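Local coordinates for protein metallopeptidase containing co-catalytic metalloactive site (Shewanella denitrificans OS217, PDB 3B2Y) that probably acts as a zinc-dependent carboxypeptidase of the M14 family, and here carries a nickel ion in its metal site, at residues 21-33 with 106-118. Numbering follows the deposited sequence.
Sequences QSNDIDAFYAQLA and LPLVNPTGFKAGH
I25, in the first turn of helix 25-39, meets P111 and F114 of the short helix 111-115 and shows how a single branched side chain can bridge two helices. Its CA lies at the edge of the F114 ring, in the ring plane. CB is 3.9 Å from F114 CD2, and CG1, placed anti to the backbone N (chi1 -170°), keeps the same distance from that atom. The extended chain then carries CD1 beyond the phenylalanine to P111, where it makes a close contact of 3.3 Å with the carbonyl P111 O and lies 3.6 Å from P111 CB, with L108 CD2 as a further apolar neighbour; the other branch, CG2, brushes the aliphatic part of K115. F114 in turn points its edge at the face of F28, an edge-to-face pair with centroids 5.4 Å apart and planes inclined at 52°, while L108 CD2 rests over one face of F114, toward the rim. L108 CD2 also lies 3.8 Å from F28 CE2 and close to Y29 OH, a hydroxyl hydrogen-bonded to A53 O. P107 sets CB at the edge of F28 and CG against L32 CD2. W84 of helix 81-92 packs against both phenylalanines.

The polar tie sits at the end of this apolar row. N23 ND2 gives a bent bond (139° at the hydrogen) to K115 O, 3.0 Å away, and Q21 NE2 holds N23 OD1. A leucine here would probably leave K115 O without this donor and Q21 NE2 without its acceptor, though Q14 still holds the other end of the Q21 amide. The core thus packs helix 25-39 against the loop and short helix leaving outer strand 102-106 of the mixed sheet, consistent with the alpha/beta fold of the M14 family, away from the nickel site.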
ATOM      1  N   GLN A  21     -19.632  -4.091  -1.777  1.00 30.34           N
ATOM      2  CA  GLN A  21     -19.194  -2.738  -1.960  1.00 28.64           C
ATOM      3  C   GLN A  21     -17.817  -2.511  -1.382  1.00 29.70           C
ATOM      4  O   GLN A  21     -17.377  -3.164  -0.392  1.00 28.44           O
ATOM      5  CB  GLN A  21     -20.175  -1.796  -1.272  1.00 32.41           C
ATOM      6  CG  GLN A  21     -20.146  -0.388  -1.826  1.00 29.09           C
ATOM      7  CD  GLN A  21     -21.516   0.337  -1.586  1.00 39.88           C
ATOM      8  OE1 GLN A  21     -22.328   0.421  -2.486  1.00 38.93           O
ATOM      9  NE2 GLN A  21     -21.738   0.827  -0.375  1.00 36.37           N
ATOM     10  N   SER A  22     -17.128  -1.543  -1.970  1.00 26.05           N
ATOM     11  CA  SER A  22     -15.780  -1.268  -1.624  1.00 27.33           C
ATOM     12  C   SER A  22     -15.513  -0.817  -0.192  1.00 28.26           C
ATOM     13  O   SER A  22     -14.392  -0.905   0.263  1.00 28.03           O
ATOM     14  CB  SER A  22     -15.159  -0.286  -2.631  1.00 27.89           C
ATOM     15  OG  SER A  22     -15.815   0.932  -2.680  1.00 28.09           O
ATOM     16  N   ASN A  23     -16.523  -0.252   0.474  1.00 27.23           N
ATOM     17  CA  ASN A  23     -16.393   0.232   1.846  1.00 27.41           C
ATOM     18  C   ASN A  23     -16.981  -0.733   2.861  1.00 31.31           C
ATOM     19  O   ASN A  23     -17.225  -0.338   4.010  1.00 30.28           O
ATOM     20  CB  ASN A  23     -16.962   1.649   2.015  1.00 29.18           C
ATOM     21  CG  ASN A  23     -18.449   1.681   1.894  1.00 26.44           C
ATOM     22  OD1 ASN A  23     -19.017   0.810   1.224  1.00 27.67           O
ATOM     23  ND2 ASN A  23     -19.110   2.657   2.522  1.00 27.00           N
ATOM     24  N   ASP A  24     -17.167  -1.991   2.443  1.00 26.54           N
ATOM     25  CA  ASP A  24     -17.783  -3.003   3.314  1.00 31.27           C
ATOM     26  C   ASP A  24     -16.643  -3.548   4.190  1.00 31.91           C
ATOM     27  O   ASP A  24     -15.999  -4.578   3.915  1.00 31.04           O
ATOM     28  CB  ASP A  24     -18.491  -4.079   2.516  1.00 27.60           C
ATOM     29  CG  ASP A  24     -19.238  -5.032   3.368  1.00 34.05           C
ATOM     30  OD1 ASP A  24     -19.033  -5.015   4.603  1.00 31.84           O
ATOM     31  OD2 ASP A  24     -20.080  -5.775   2.798  1.00 36.38           O
ATOM     32  N   ILE A  25     -16.400  -2.809   5.261  1.00 31.11           N
ATOM     33  CA  ILE A  25     -15.211  -3.077   6.100  1.00 31.77           C
ATOM     34  C   ILE A  25     -15.357  -4.390   6.895  1.00 27.46           C
ATOM     35  O   ILE A  25     -14.391  -5.113   7.117  1.00 28.32           O
ATOM     36  CB  ILE A  25     -14.936  -1.856   7.028  1.00 35.27           C
ATOM     37  CG1 ILE A  25     -13.588  -1.983   7.720  1.00 35.89           C
ATOM     38  CG2 ILE A  25     -16.015  -1.661   8.041  1.00 28.33           C
ATOM     39  CD1 ILE A  25     -13.056  -0.640   8.321  1.00 32.78           C
ATOM     40  N   ASP A  26     -16.591  -4.769   7.249  1.00 29.75           N
ATOM     41  CA  ASP A  26     -16.788  -6.024   7.957  1.00 32.60           C
ATOM     42  C   ASP A  26     -16.475  -7.222   7.061  1.00 32.01           C
ATOM     43  O   ASP A  26     -15.830  -8.152   7.488  1.00 29.59           O
ATOM     44  CB  ASP A  26     -18.228  -6.137   8.492  1.00 34.35           C
ATOM     45  CG  ASP A  26     -18.505  -5.145   9.660  1.00 41.70           C
ATOM     46  OD1 ASP A  26     -17.570  -4.803  10.435  1.00 52.89           O
ATOM     47  OD2 ASP A  26     -19.670  -4.736   9.821  1.00 50.00           O
ATOM     48  N   ALA A  27     -16.917  -7.160   5.809  1.00 31.23           N
ATOM     49  CA  ALA A  27     -16.611  -8.184   4.812  1.00 29.87           C
ATOM     50  C   ALA A  27     -15.115  -8.243   4.620  1.00 30.75           C
ATOM     51  O   ALA A  27     -14.558  -9.330   4.550  1.00 27.69           O
ATOM     52  CB  ALA A  27     -17.280  -7.872   3.480  1.00 30.85           C
ATOM     53  N   PHE A  28     -14.488  -7.075   4.509  1.00 27.98           N
ATOM     54  CA  PHE A  28     -13.020  -7.027   4.350  1.00 27.39           C
ATOM     55  C   PHE A  28     -12.319  -7.782   5.467  1.00 28.23           C
ATOM     56  O   PHE A  28     -11.512  -8.700   5.210  1.00 27.52           O
ATOM     57  CB  PHE A  28     -12.531  -5.581   4.288  1.00 29.02           C
ATOM     58  CG  PHE A  28     -11.046  -5.460   4.090  1.00 29.20           C
ATOM     59  CD1 PHE A  28     -10.466  -5.751   2.884  1.00 33.52           C
ATOM     60  CD2 PHE A  28     -10.242  -5.122   5.157  1.00 27.98           C
ATOM     61  CE1 PHE A  28      -9.117  -5.648   2.736  1.00 31.89           C
ATOM     62  CE2 PHE A  28      -8.900  -5.019   5.037  1.00 34.42           C
ATOM     63  CZ  PHE A  28      -8.317  -5.301   3.852  1.00 29.92           C
ATOM     64  N   TYR A  29     -12.649  -7.429   6.710  1.00 27.57           N
ATOM     65  CA  TYR A  29     -11.953  -8.041   7.824  1.00 28.90           C
ATOM     66  C   TYR A  29     -12.194  -9.568   7.849  1.00 28.08           C
ATOM     67  O   TYR A  29     -11.273 -10.335   8.129  1.00 30.44           O
ATOM     68  CB  TYR A  29     -12.383  -7.387   9.134  1.00 29.58           C
ATOM     69  CG  TYR A  29     -11.654  -6.110   9.463  1.00 30.59           C
ATOM     70  CD1 TYR A  29     -10.336  -6.135   9.906  1.00 43.87           C
ATOM     71  CD2 TYR A  29     -12.287  -4.883   9.435  1.00 36.78           C
ATOM     72  CE1 TYR A  29      -9.647  -4.956  10.263  1.00 44.72           C
ATOM     73  CE2 TYR A  29     -11.586  -3.695   9.796  1.00 32.96           C
ATOM     74  CZ  TYR A  29     -10.286  -3.746  10.190  1.00 40.09           C
ATOM     75  OH  TYR A  29      -9.659  -2.560  10.500  1.00 36.98           O
ATOM     76  N   ALA A  30     -13.435  -9.980   7.614  1.00 28.96           N
ATOM     77  CA  ALA A  30     -13.807 -11.419   7.488  1.00 28.90           C
ATOM     78  C   ALA A  30     -13.010 -12.167   6.429  1.00 31.04           C
ATOM     79  O   ALA A  30     -12.432 -13.222   6.718  1.00 34.14           O
ATOM     80  CB  ALA A  30     -15.375 -11.580   7.258  1.00 30.97           C
ATOM     81  N   GLN A  31     -12.904 -11.612   5.216  1.00 29.32           N
ATOM     82  CA  GLN A  31     -12.163 -12.282   4.156  1.00 30.96           C
ATOM     83  C   GLN A  31     -10.677 -12.326   4.487  1.00 32.25           C
ATOM     84  O   GLN A  31     -10.017 -13.356   4.289  1.00 32.45           O
ATOM     85  CB  GLN A  31     -12.436 -11.607   2.788  1.00 30.82           C
ATOM     86  CG  GLN A  31     -13.875 -11.843   2.229  1.00 32.15           C
ATOM     87  N   LEU A  32     -10.143 -11.204   4.969  1.00 32.37           N
ATOM     88  CA  LEU A  32      -8.719 -11.091   5.326  1.00 29.52           C
ATOM     89  C   LEU A  32      -8.327 -12.168   6.366  1.00 32.91           C
ATOM     90  O   LEU A  32      -7.311 -12.803   6.280  1.00 29.48           O
ATOM     91  CB  LEU A  32      -8.485  -9.721   5.939  1.00 29.47           C
ATOM     92  CG  LEU A  32      -7.111  -9.496   6.526  1.00 33.58           C
ATOM     93  CD1 LEU A  32      -6.058  -9.718   5.409  1.00 39.00           C
ATOM     94  CD2 LEU A  32      -7.007  -8.066   7.118  1.00 38.18           C
ATOM     95  N   ALA A  33      -9.163 -12.333   7.374  1.00 31.05           N
ATOM     96  CA  ALA A  33      -8.883 -13.259   8.432  1.00 37.03           C
ATOM     97  C   ALA A  33      -8.832 -14.715   7.934  1.00 38.50           C
ATOM     98  O   ALA A  33      -8.000 -15.501   8.393  1.00 36.42           O
ATOM     99  CB  ALA A  33      -9.924 -13.097   9.523  1.00 33.96           C
ATOM    100  N   LEU A 106       0.523  -4.708   5.983  1.00 27.18           N
ATOM    101  CA  LEU A 106      -0.192  -3.661   6.742  1.00 25.74           C
ATOM    102  C   LEU A 106      -1.379  -3.236   5.832  1.00 27.58           C
ATOM    103  O   LEU A 106      -1.324  -2.268   5.108  1.00 31.29           O
ATOM    104  CB  LEU A 106       0.796  -2.535   7.081  1.00 32.96           C
ATOM    105  CG  LEU A 106       0.510  -1.441   8.065  1.00 37.45           C
ATOM    106  CD1 LEU A 106       0.398  -2.028   9.489  1.00 32.34           C
ATOM    107  CD2 LEU A 106       1.704  -0.484   8.031  1.00 34.43           C
ATOM    108  N   PRO A 107      -2.441  -4.041   5.825  1.00 28.94           N
ATOM    109  CA  PRO A 107      -3.457  -3.986   4.808  1.00 34.22           C
ATOM    110  C   PRO A 107      -4.326  -2.730   4.868  1.00 33.58           C
ATOM    111  O   PRO A 107      -4.873  -2.327   3.856  1.00 34.42           O
ATOM    112  CB  PRO A 107      -4.382  -5.193   5.157  1.00 35.83           C
ATOM    113  CG  PRO A 107      -3.618  -6.044   6.008  1.00 40.87           C
ATOM    114  CD  PRO A 107      -2.654  -5.143   6.763  1.00 33.42           C
ATOM    115  N   LEU A 108      -4.515  -2.171   6.057  1.00 30.01           N
ATOM    116  CA  LEU A 108      -5.533  -1.137   6.237  1.00 31.00           C
ATOM    117  C   LEU A 108      -5.199  -0.219   7.399  1.00 31.74           C
ATOM    118  O   LEU A 108      -5.567  -0.508   8.529  1.00 35.38           O
ATOM    119  CB  LEU A 108      -6.892  -1.767   6.464  1.00 32.63           C
ATOM    120  CG  LEU A 108      -8.111  -0.828   6.623  1.00 38.23           C
ATOM    121  CD1 LEU A 108      -8.166   0.250   5.443  1.00 35.81           C
ATOM    122  CD2 LEU A 108      -9.460  -1.638   6.756  1.00 32.24           C
ATOM    123  N   VAL A 109      -4.515   0.882   7.114  1.00 30.75           N
ATOM    124  CA  VAL A 109      -4.033   1.809   8.129  1.00 31.89           C
ATOM    125  C   VAL A 109      -5.128   2.799   8.634  1.00 32.66           C
ATOM    126  O   VAL A 109      -5.128   3.211   9.803  1.00 32.05           O
ATOM    127  CB  VAL A 109      -2.841   2.532   7.562  1.00 33.69           C
ATOM    128  CG1 VAL A 109      -2.434   3.741   8.410  1.00 31.41           C
ATOM    129  CG2 VAL A 109      -1.682   1.539   7.338  1.00 34.57           C
ATOM    130  N   ASN A 110      -6.106   3.070   7.776  1.00 30.94           N
ATOM    131  CA  ASN A 110      -7.145   4.053   8.015  1.00 27.67           C
ATOM    132  C   ASN A 110      -8.578   3.421   7.932  1.00 28.49           C
ATOM    133  O   ASN A 110      -9.323   3.615   6.994  1.00 29.34           O
ATOM    134  CB  ASN A 110      -7.028   5.131   6.979  1.00 28.26           C
ATOM    135  CG  ASN A 110      -8.041   6.261   7.161  1.00 29.00           C
ATOM    136  OD1 ASN A 110      -8.751   6.385   8.163  1.00 28.90           O
ATOM    137  ND2 ASN A 110      -8.080   7.128   6.153  1.00 26.67           N
ATOM    138  N   PRO A 111      -8.914   2.588   8.898  1.00 26.18           N
ATOM    139  CA  PRO A 111     -10.257   1.949   8.769  1.00 26.43           C
ATOM    140  C   PRO A 111     -11.423   2.877   8.852  1.00 27.60           C
ATOM    141  O   PRO A 111     -12.427   2.637   8.169  1.00 28.53           O
ATOM    142  CB  PRO A 111     -10.266   1.009   9.979  1.00 25.66           C
ATOM    143  CG  PRO A 111      -9.279   1.606  10.936  1.00 30.00           C
ATOM    144  CD  PRO A 111      -8.180   2.063  10.030  1.00 32.14           C
ATOM    145  N   THR A 112     -11.341   3.974   9.606  1.00 28.03           N
ATOM    146  CA  THR A 112     -12.495   4.909   9.660  1.00 31.22           C
ATOM    147  C   THR A 112     -12.761   5.626   8.288  1.00 31.86           C
ATOM    148  O   THR A 112     -13.900   5.720   7.868  1.00 29.86           O
ATOM    149  CB  THR A 112     -12.402   5.881  10.813  1.00 31.54           C
ATOM    150  OG1 THR A 112     -11.349   6.828  10.603  1.00 32.25           O
ATOM    151  CG2 THR A 112     -12.225   5.115  12.135  1.00 33.01           C
ATOM    152  N   GLY A 113     -11.692   6.000   7.590  1.00 29.86           N
ATOM    153  CA  GLY A 113     -11.749   6.569   6.251  1.00 29.38           C
ATOM    154  C   GLY A 113     -12.235   5.539   5.232  1.00 29.85           C
ATOM    155  O   GLY A 113     -13.050   5.866   4.355  1.00 29.75           O
ATOM    156  N   PHE A 114     -11.744   4.309   5.341  1.00 27.59           N
ATOM    157  CA  PHE A 114     -12.119   3.203   4.468  1.00 28.71           C
ATOM    158  C   PHE A 114     -13.647   2.960   4.568  1.00 28.56           C
ATOM    159  O   PHE A 114     -14.302   2.819   3.557  1.00 26.65           O
ATOM    160  CB  PHE A 114     -11.317   1.975   4.835  1.00 33.00           C
ATOM    161  CG  PHE A 114     -11.587   0.764   4.000  1.00 33.36           C
ATOM    162  CD1 PHE A 114     -10.892   0.546   2.815  1.00 41.23           C
ATOM    163  CD2 PHE A 114     -12.462  -0.208   4.443  1.00 45.91           C
ATOM    164  CE1 PHE A 114     -11.085  -0.623   2.079  1.00 38.60           C
ATOM    165  CE2 PHE A 114     -12.663  -1.370   3.714  1.00 43.35           C
ATOM    166  CZ  PHE A 114     -11.962  -1.570   2.523  1.00 31.37           C
ATOM    167  N   LYS A 115     -14.162   2.885   5.793  1.00 27.99           N
ATOM    168  CA  LYS A 115     -15.604   2.663   6.041  1.00 29.67           C
ATOM    169  C   LYS A 115     -16.443   3.751   5.388  1.00 28.38           C
ATOM    170  O   LYS A 115     -17.566   3.502   4.901  1.00 28.48           O
ATOM    171  CB  LYS A 115     -15.866   2.587   7.575  1.00 31.23           C
ATOM    172  CG  LYS A 115     -17.306   2.410   7.965  1.00 37.05           C
ATOM    173  CD  LYS A 115     -17.435   2.264   9.490  1.00 40.13           C
ATOM    174  CE  LYS A 115     -18.866   2.464   9.929  1.00 44.46           C
ATOM    175  NZ  LYS A 115     -19.184   3.912   9.922  1.00 57.90           N
ATOM    176  N   ALA A 116     -15.956   4.983   5.388  1.00 27.50           N
ATOM    177  CA  ALA A 116     -16.745   6.086   4.870  1.00 31.57           C
ATOM    178  C   ALA A 116     -16.376   6.482   3.444  1.00 32.26           C
ATOM    179  O   ALA A 116     -16.900   7.464   2.907  1.00 32.74           O
ATOM    180  CB  ALA A 116     -16.617   7.258   5.805  1.00 31.48           C
ATOM    181  N   GLY A 117     -15.478   5.717   2.842  1.00 29.84           N
ATOM    182  CA  GLY A 117     -14.968   5.973   1.502  1.00 29.78           C
ATOM    183  C   GLY A 117     -14.306   7.330   1.239  1.00 31.33           C
ATOM    184  O   GLY A 117     -14.360   7.845   0.115  1.00 30.43           O
ATOM    185  N   HIS A 118     -13.669   7.913   2.246  1.00 28.83           N
ATOM    186  CA  HIS A 118     -12.976   9.196   2.040  1.00 25.32           C
ATOM    187  C   HIS A 118     -11.534   9.153   2.536  1.00 29.01           C
ATOM    188  O   HIS A 118     -11.170   8.366   3.373  1.00 28.18           O
ATOM    189  CB  HIS A 118     -13.754  10.387   2.657  1.00 29.87           C
ATOM    190  CG  HIS A 118     -14.050  10.281   4.125  1.00 26.67           C
ATOM    191  ND1 HIS A 118     -13.092  10.007   5.074  1.00 31.26           N
ATOM    192  CD2 HIS A 118     -15.185  10.528   4.815  1.00 33.28           C
ATOM    193  CE1 HIS A 118     -13.640  10.010   6.275  1.00 36.41           C
ATOM    194  NE2 HIS A 118     -14.907  10.336   6.153  1.00 34.06           N
TER